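Local structure of cytochrome c class I (Sideroxydans lithotrophicus, 4XXL) at residues A[35-38]-A[39-43]; A[85-88]-A[89-93]. The protein probably carries electrons as a small class I cytochrome c, using one covalently attached heme c. All coordinates share one frame; numbering follows the deposited sequence.

Interaction 1 (A[35-38]-A[39-43]); sequences KSLA and RENNC. With HEC (heme c), chain B.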
loop_
_atom_site.group_PDB
_atom_site.type_symbol
_atom_site.label_atom_id
_atom_site.label_comp_id
_atom_site.label_asym_id
_atom_site.label_seq_id
_atom_site.Cartn_x
_atom_site.Cartn_y
_atom_site.Cartn_z
ATOM N N LYS A 35 -4.455 7.820 5.690
ATOM C CA LYS A 35 -4.764 8.566 4.478
ATOM C C LYS A 35 -3.804 9.786 4.304
ATOM O O LYS A 35 -3.378 10.096 3.197
ATOM C CB LYS A 35 -6.244 8.981 4.432
ATOM C CG LYS A 35 -7.154 7.793 4.527
ATOM C CD LYS A 35 -8.624 8.043 4.301
ATOM C CE LYS A 35 -8.874 8.069 2.820
ATOM N NZ LYS A 35 -10.342 8.228 2.613
ATOM N N SER A 36 -3.453 10.448 5.404
ATOM C CA SER A 36 -2.459 11.502 5.378
ATOM C C SER A 36 -1.078 11.008 4.821
ATOM O O SER A 36 -0.468 11.612 3.937
ATOM C CB SER A 36 -2.334 12.121 6.772
ATOM O OG SER A 36 -1.291 13.067 6.805
ATOM N N LEU A 37 -0.599 9.878 5.362
ATOM C CA LEU A 37 0.667 9.326 4.895
ATOM C C LEU A 37 0.607 8.933 3.397
ATOM O O LEU A 37 1.560 9.153 2.616
ATOM C CB LEU A 37 1.071 8.140 5.774
ATOM C CG LEU A 37 2.519 7.684 5.570
ATOM C CD1 LEU A 37 3.509 8.748 6.024
ATOM C CD2 LEU A 37 2.771 6.398 6.293
ATOM N N ALA A 38 -0.527 8.347 3.007
ATOM C CA ALA A 38 -0.747 7.977 1.584
ATOM C C ALA A 38 -0.718 9.233 0.691
ATOM O O ALA A 38 -0.068 9.230 -0.356
ATOM C CB ALA A 38 -2.061 7.220 1.388
ATOM N N ARG A 39 -1.373 10.316 1.097
ATOM C CA ARG A 39 -1.408 11.537 0.307
ATOM C C ARG A 39 -0.010 12.093 0.157
ATOM O O ARG A 39 0.403 12.416 -0.986
ATOM C CB ARG A 39 -2.300 12.622 0.953
ATOM C CG ARG A 39 -3.746 12.394 0.768
ATOM C CD ARG A 39 -4.573 13.598 1.204
ATOM N NE ARG A 39 -4.342 13.978 2.583
ATOM C CZ ARG A 39 -5.123 13.637 3.611
ATOM N NH1 ARG A 39 -6.226 12.908 3.462
ATOM N NH2 ARG A 39 -4.779 14.059 4.809
ATOM N N GLU A 40 0.714 12.149 1.286
ATOM C CA GLU A 40 2.039 12.712 1.322
ATOM C C GLU A 40 3.086 12.000 0.484
ATOM O O GLU A 40 4.028 12.610 0.061
ATOM C CB GLU A 40 2.524 12.791 2.798
ATOM C CG GLU A 40 1.811 13.851 3.618
ATOM C CD GLU A 40 2.148 13.835 5.116
ATOM O OE1 GLU A 40 2.886 12.923 5.597
ATOM O OE2 GLU A 40 1.645 14.739 5.829
ATOM N N ASN A 41 2.898 10.692 0.255
ATOM C CA ASN A 41 3.875 9.888 -0.455
ATOM C C ASN A 41 3.421 9.389 -1.820
ATOM O O ASN A 41 3.953 8.483 -2.404
ATOM C CB ASN A 41 4.307 8.766 0.452
ATOM C CG ASN A 41 5.148 9.248 1.598
ATOM O OD1 ASN A 41 6.335 9.534 1.426
ATOM N ND2 ASN A 41 4.542 9.362 2.777
ATOM N N ASN A 42 2.417 10.067 -2.355
ATOM C CA ASN A 42 1.942 9.931 -3.735
ATOM C C ASN A 42 1.152 8.660 -3.989
ATOM O O ASN A 42 0.943 8.260 -5.136
ATOM C CB ASN A 42 3.101 10.093 -4.750
ATOM C CG ASN A 42 3.413 11.534 -5.068
ATOM O OD1 ASN A 42 2.620 12.428 -4.795
ATOM N ND2 ASN A 42 4.533 11.753 -5.764
ATOM N N CYS A 43 0.837 7.949 -2.917
ATOM C CA CYS A 43 0.194 6.666 -3.069
ATOM C C CYS A 43 -1.100 6.756 -3.848
ATOM O O CYS A 43 -1.328 5.892 -4.717
ATOM C CB CYS A 43 -0.016 6.057 -1.662
ATOM S SG CYS A 43 1.412 5.923 -0.628
HETATM FE FE HEC B . 1.767 0.903 -5.293
HETATM C CHA HEC B . 1.296 -2.458 -6.055
HETATM C CHB HEC B . 0.907 0.295 -2.005
HETATM C CHC HEC B . 2.728 4.112 -4.454
HETATM C CHD HEC B . 1.994 1.659 -8.568
HETATM N NA HEC B . 1.259 -0.798 -4.244
HETATM C C1A HEC B . 1.048 -2.026 -4.759
HETATM C C2A HEC B . 0.547 -2.840 -3.711
HETATM C C3A HEC B . 0.427 -2.041 -2.599
HETATM C C4A HEC B . 0.875 -0.736 -2.944
HETATM C CMA HEC B . -0.108 -2.402 -1.248
HETATM C CAA HEC B . 0.214 -4.321 -3.884
HETATM C CBA HEC B . 1.459 -5.143 -3.638
HETATM C CGA HEC B . 1.221 -6.643 -3.653
HETATM O O1A HEC B . 0.184 -7.100 -4.155
HETATM O O2A HEC B . 2.040 -7.396 -3.026
HETATM N NB HEC B . 1.804 2.000 -3.592
HETATM C C1B HEC B . 1.411 1.561 -2.347
HETATM C C2B HEC B . 1.601 2.611 -1.399
HETATM C C3B HEC B . 2.119 3.681 -2.024
HETATM C C4B HEC B . 2.274 3.304 -3.424
HETATM C CMB HEC B . 1.299 2.492 0.068
HETATM C CAB HEC B . 2.606 4.969 -1.487
HETATM C CBB HEC B . 3.682 4.752 -0.596
HETATM N NC HEC B . 2.243 2.611 -6.372
HETATM C C1C HEC B . 2.628 3.766 -5.771
HETATM C C2C HEC B . 2.781 4.673 -6.839
HETATM C C3C HEC B . 2.498 4.064 -8.047
HETATM C C4C HEC B . 2.202 2.715 -7.692
HETATM C CMC HEC B . 3.103 6.103 -6.611
HETATM C CAC HEC B . 2.498 4.700 -9.429
HETATM C CBC HEC B . 3.643 5.380 -9.865
HETATM N ND HEC B . 1.730 -0.173 -6.915
HETATM C C1D HEC B . 1.802 0.303 -8.207
HETATM C C2D HEC B . 1.738 -0.801 -9.197
HETATM C C3D HEC B . 1.552 -1.902 -8.482
HETATM C C4D HEC B . 1.504 -1.522 -7.058
HETATM C CMD HEC B . 1.822 -0.652 -10.668
HETATM C CAD HEC B . 1.356 -3.332 -9.016
HETATM C CBD HEC B . 2.671 -4.045 -9.134
HETATM C CGD HEC B . 2.603 -5.480 -9.670
HETATM O O1D HEC B . 1.549 -6.186 -9.619
HETATM O O2D HEC B . 3.673 -5.982 -10.108
HETATM O O HOH W 1 -2.394 15.656 5.631
#
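A38 and C43 meet where helix 31-40 ends in a Schellman motif: C43 N reaches back to A38 O (3.0 Å), and N42, the C-prime residue with positive phi, offers a weak bond from its own N to R39 O. The turn delivers C43 to the heme at the start of the CXXCH segment, the heme-attachment signature of c-type cytochromes. On this inner side packing is close. A38 CB rests against C43 CB at 3.9 Å, with F44 also touching the alanine, and the side chain of L37 touches A106 and L110 of helix 104-115. With CG anti to its backbone N (chi1 -167°), L37 also sets CD1 across the N41 amide at an oblique angle, 3.5 Å from ND2.

That amide is itself held. N41 ND2 donates to L37 O at 3.0 Å, the acceptor lying close to the amide plane, and N41 N adds a weak bond to the same oxygen. One carbonyl at the end of the helix thus takes both a side-chain and a backbone donor, which fixes the rotation of the amide just after the last helical residue.

The solvent side is looser and more polar. R39 folds back along the helix, its chain bent at chi3 (-57°), until one guanidinium face lies over S36 CA and K35 O, with NH2 3.5 Å from S36 CA. A water in the guanidinium plane accepts from NH2 and also hydrogen-bonds S36 OG, bridging neighbouring turns. E40 N bonds back to S36 O, and the E40 side chain runs outward with CG against that same oxygen (3.2 Å). Back on the buried side, C43 SG is bonded covalently to heme CAB, at 1.8 Å.

Interaction 2 (A[85-88]-A[89-93]); sequences AKFP and DGHEE. With HEC (heme c), chain B.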
loop_
_atom_site.group_PDB
_atom_site.type_symbol
_atom_site.label_atom_id
_atom_site.label_comp_id
_atom_site.label_asym_id
_atom_site.label_seq_id
_atom_site.Cartn_x
_atom_site.Cartn_y
_atom_site.Cartn_z
ATOM N N ALA A 85 7.711 -3.416 -10.078
ATOM C CA ALA A 85 6.268 -3.224 -10.106
ATOM C C ALA A 85 5.932 -3.237 -11.576
ATOM O O ALA A 85 6.565 -2.524 -12.378
ATOM C CB ALA A 85 5.843 -1.909 -9.437
ATOM N N LYS A 86 5.037 -4.172 -11.940
ATOM C CA LYS A 86 4.635 -4.309 -13.332
ATOM C C LYS A 86 3.393 -3.480 -13.542
ATOM O O LYS A 86 2.382 -3.607 -12.848
ATOM C CB LYS A 86 4.384 -5.764 -13.685
ATOM C CG LYS A 86 3.689 -5.944 -15.014
ATOM C CD LYS A 86 4.561 -5.494 -16.157
ATOM C CE LYS A 86 4.651 -6.588 -17.211
ATOM N NZ LYS A 86 5.598 -7.648 -16.753
ATOM N N PHE A 87 3.468 -2.580 -14.547
ATOM C CA PHE A 87 2.346 -1.674 -14.841
ATOM C C PHE A 87 1.380 -2.264 -15.860
ATOM O O PHE A 87 1.765 -3.181 -16.663
ATOM C CB PHE A 87 2.844 -0.287 -15.279
ATOM C CG PHE A 87 3.392 0.574 -14.145
ATOM C CD1 PHE A 87 4.517 0.185 -13.462
ATOM C CD2 PHE A 87 2.747 1.739 -13.756
ATOM C CE1 PHE A 87 5.002 0.969 -12.432
ATOM C CE2 PHE A 87 3.250 2.532 -12.706
ATOM C CZ PHE A 87 4.338 2.103 -12.035
ATOM N N PRO A 88 0.153 -1.691 -15.947
ATOM C CA PRO A 88 -0.826 -2.226 -16.852
ATOM C C PRO A 88 -0.372 -2.270 -18.314
ATOM O O PRO A 88 -0.656 -3.280 -19.000
ATOM C CB PRO A 88 -2.007 -1.258 -16.656
ATOM C CG PRO A 88 -1.974 -0.967 -15.200
ATOM C CD PRO A 88 -0.495 -0.733 -15.005
ATOM N N ASP A 89 0.375 -1.271 -18.747
ATOM C CA ASP A 89 0.796 -1.193 -20.165
ATOM C C ASP A 89 2.015 -2.045 -20.494
ATOM O O ASP A 89 2.534 -1.982 -21.626
ATOM C CB ASP A 89 1.054 0.256 -20.616
ATOM C CG ASP A 89 2.280 0.881 -19.950
ATOM O OD1 ASP A 89 2.938 0.202 -19.096
ATOM O OD2 ASP A 89 2.619 2.034 -20.316
ATOM N N GLY A 90 2.522 -2.774 -19.506
ATOM C CA GLY A 90 3.579 -3.787 -19.690
ATOM C C GLY A 90 4.951 -3.325 -19.230
ATOM O O GLY A 90 5.870 -4.152 -19.106
ATOM N N HIS A 91 5.149 -2.036 -19.017
ATOM C CA HIS A 91 6.447 -1.558 -18.542
ATOM C C HIS A 91 6.598 -1.787 -17.031
ATOM O O HIS A 91 5.628 -2.074 -16.320
ATOM C CB HIS A 91 6.653 -0.086 -18.908
ATOM C CG HIS A 91 6.175 0.905 -17.880
ATOM N ND1 HIS A 91 4.891 1.389 -17.837
ATOM C CD2 HIS A 91 6.866 1.618 -16.954
ATOM C CE1 HIS A 91 4.777 2.285 -16.867
ATOM N NE2 HIS A 91 5.968 2.438 -16.310
ATOM N N GLU A 92 7.842 -1.758 -16.573
ATOM C CA GLU A 92 8.124 -1.944 -15.159
ATOM C C GLU A 92 8.880 -0.754 -14.587
ATOM O O GLU A 92 9.583 -0.051 -15.278
ATOM C CB GLU A 92 8.952 -3.206 -14.956
ATOM C CG GLU A 92 8.171 -4.473 -15.268
ATOM C CD GLU A 92 9.041 -5.707 -15.527
ATOM O OE1 GLU A 92 10.284 -5.570 -15.678
ATOM O OE2 GLU A 92 8.449 -6.828 -15.594
ATOM N N GLU A 93 8.713 -0.581 -13.288
ATOM C CA GLU A 93 9.451 0.461 -12.515
ATOM C C GLU A 93 9.739 -0.159 -11.155
ATOM O O GLU A 93 9.082 -1.081 -10.747
ATOM C CB GLU A 93 8.613 1.712 -12.254
ATOM C CG GLU A 93 8.094 2.377 -13.524
ATOM C CD GLU A 93 7.290 3.651 -13.280
ATOM O OE1 GLU A 93 7.227 4.173 -12.129
ATOM O OE2 GLU A 93 6.679 4.145 -14.288
HETATM FE FE HEC B . 1.767 0.903 -5.293
HETATM C CHA HEC B . 1.296 -2.458 -6.055
HETATM C CHB HEC B . 0.907 0.295 -2.005
HETATM C CHC HEC B . 2.728 4.112 -4.454
HETATM C CHD HEC B . 1.994 1.659 -8.568
HETATM N NA HEC B . 1.259 -0.798 -4.244
HETATM C C1A HEC B . 1.048 -2.026 -4.759
HETATM C C2A HEC B . 0.547 -2.840 -3.711
HETATM C C3A HEC B . 0.427 -2.041 -2.599
HETATM C C4A HEC B . 0.875 -0.736 -2.944
HETATM C CMA HEC B . -0.108 -2.402 -1.248
HETATM C CAA HEC B . 0.214 -4.321 -3.884
HETATM C CBA HEC B . 1.459 -5.143 -3.638
HETATM C CGA HEC B . 1.221 -6.643 -3.653
HETATM O O1A HEC B . 0.184 -7.100 -4.155
HETATM O O2A HEC B . 2.040 -7.396 -3.026
HETATM N NB HEC B . 1.804 2.000 -3.592
HETATM C C1B HEC B . 1.411 1.561 -2.347
HETATM C C2B HEC B . 1.601 2.611 -1.399
HETATM C C3B HEC B . 2.119 3.681 -2.024
HETATM C C4B HEC B . 2.274 3.304 -3.424
HETATM C CMB HEC B . 1.299 2.492 0.068
HETATM C CAB HEC B . 2.606 4.969 -1.487
HETATM C CBB HEC B . 3.682 4.752 -0.596
HETATM N NC HEC B . 2.243 2.611 -6.372
HETATM C C1C HEC B . 2.628 3.766 -5.771
HETATM C C2C HEC B . 2.781 4.673 -6.839
HETATM C C3C HEC B . 2.498 4.064 -8.047
HETATM C C4C HEC B . 2.202 2.715 -7.692
HETATM C CMC HEC B . 3.103 6.103 -6.611
HETATM C CAC HEC B . 2.498 4.700 -9.429
HETATM C CBC HEC B . 3.643 5.380 -9.865
HETATM N ND HEC B . 1.730 -0.173 -6.915
HETATM C C1D HEC B . 1.802 0.303 -8.207
HETATM C C2D HEC B . 1.738 -0.801 -9.197
HETATM C C3D HEC B . 1.552 -1.902 -8.482
HETATM C C4D HEC B . 1.504 -1.522 -7.058
HETATM C CMD HEC B . 1.822 -0.652 -10.668
HETATM C CAD HEC B . 1.356 -3.332 -9.016
HETATM C CBD HEC B . 2.671 -4.045 -9.134
HETATM C CGD HEC B . 2.603 -5.480 -9.670
HETATM O O1D HEC B . 1.549 -6.186 -9.619
HETATM O O2D HEC B . 3.673 -5.982 -10.108
#
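F87 N donates to H91 O (2.8 Å) inside an antiparallel hairpin in which A85 and E93 form a hydrogen-bonded pair, K86 and E92 a non-hydrogen-bonded one, and a type I turn from F87 to G90 closes the end. G90, with positive phi, adopts a conformation that suits glycine.

Across the hairpin the F87 and H91 rings make an offset stack, centroids 4.5 Å apart and planes at 23°, with H91 CE1 over F87 CG. The same F87 face receives the E93 carboxylate toward its rim; the opposite face is covered at its centre by heme methyl CMD. H91 is pinned at both nitrogens: ND1 donates to the syn lone pair of D89 OD1 at 2.6 Å, and NE2 to E93 OE2 at 2.7 Å, almost straight and in the ring plane. Were F87 reduced to an alanine, the imidazole would probably lose its stacking partner and heme CMD the ring that covers it. D89 OD1 also accepts from H91 N, an Asx turn. On the hairpin face carrying K86 and E92, K86 leaves with CG opposite its backbone N (chi1 168°), then bends from chi2 onward, bringing NZ to the anti side of E92 OE2, a salt bridge of 3.2 Å, while K86 N binds heme O2D (2.9 Å).

Two carboxylates gripping one imidazole would be expected to raise its pKa, consistent with a protonated, positively charged ring.

How the interactions relate
Read from the N terminus, the two interactions illustrate how a small cytochrome can hold one heme from separate places in its chain. Interaction 1 comes first, closing a short turn where helix 31-40 gives way to helix 43-46. Helices 58-65 and 71-81 follow before interaction 2 closes the hairpin of strands 84-86 and 92-94, shortly ahead of the axial ligand H95. The contacts lie in series, neither nesting nor crossing, with centres about 21 Å apart and nearest atoms about 10 Å apart. They do not touch; the heme joins them, bonded covalently at one and hydrogen-bonded through a propionate at the other.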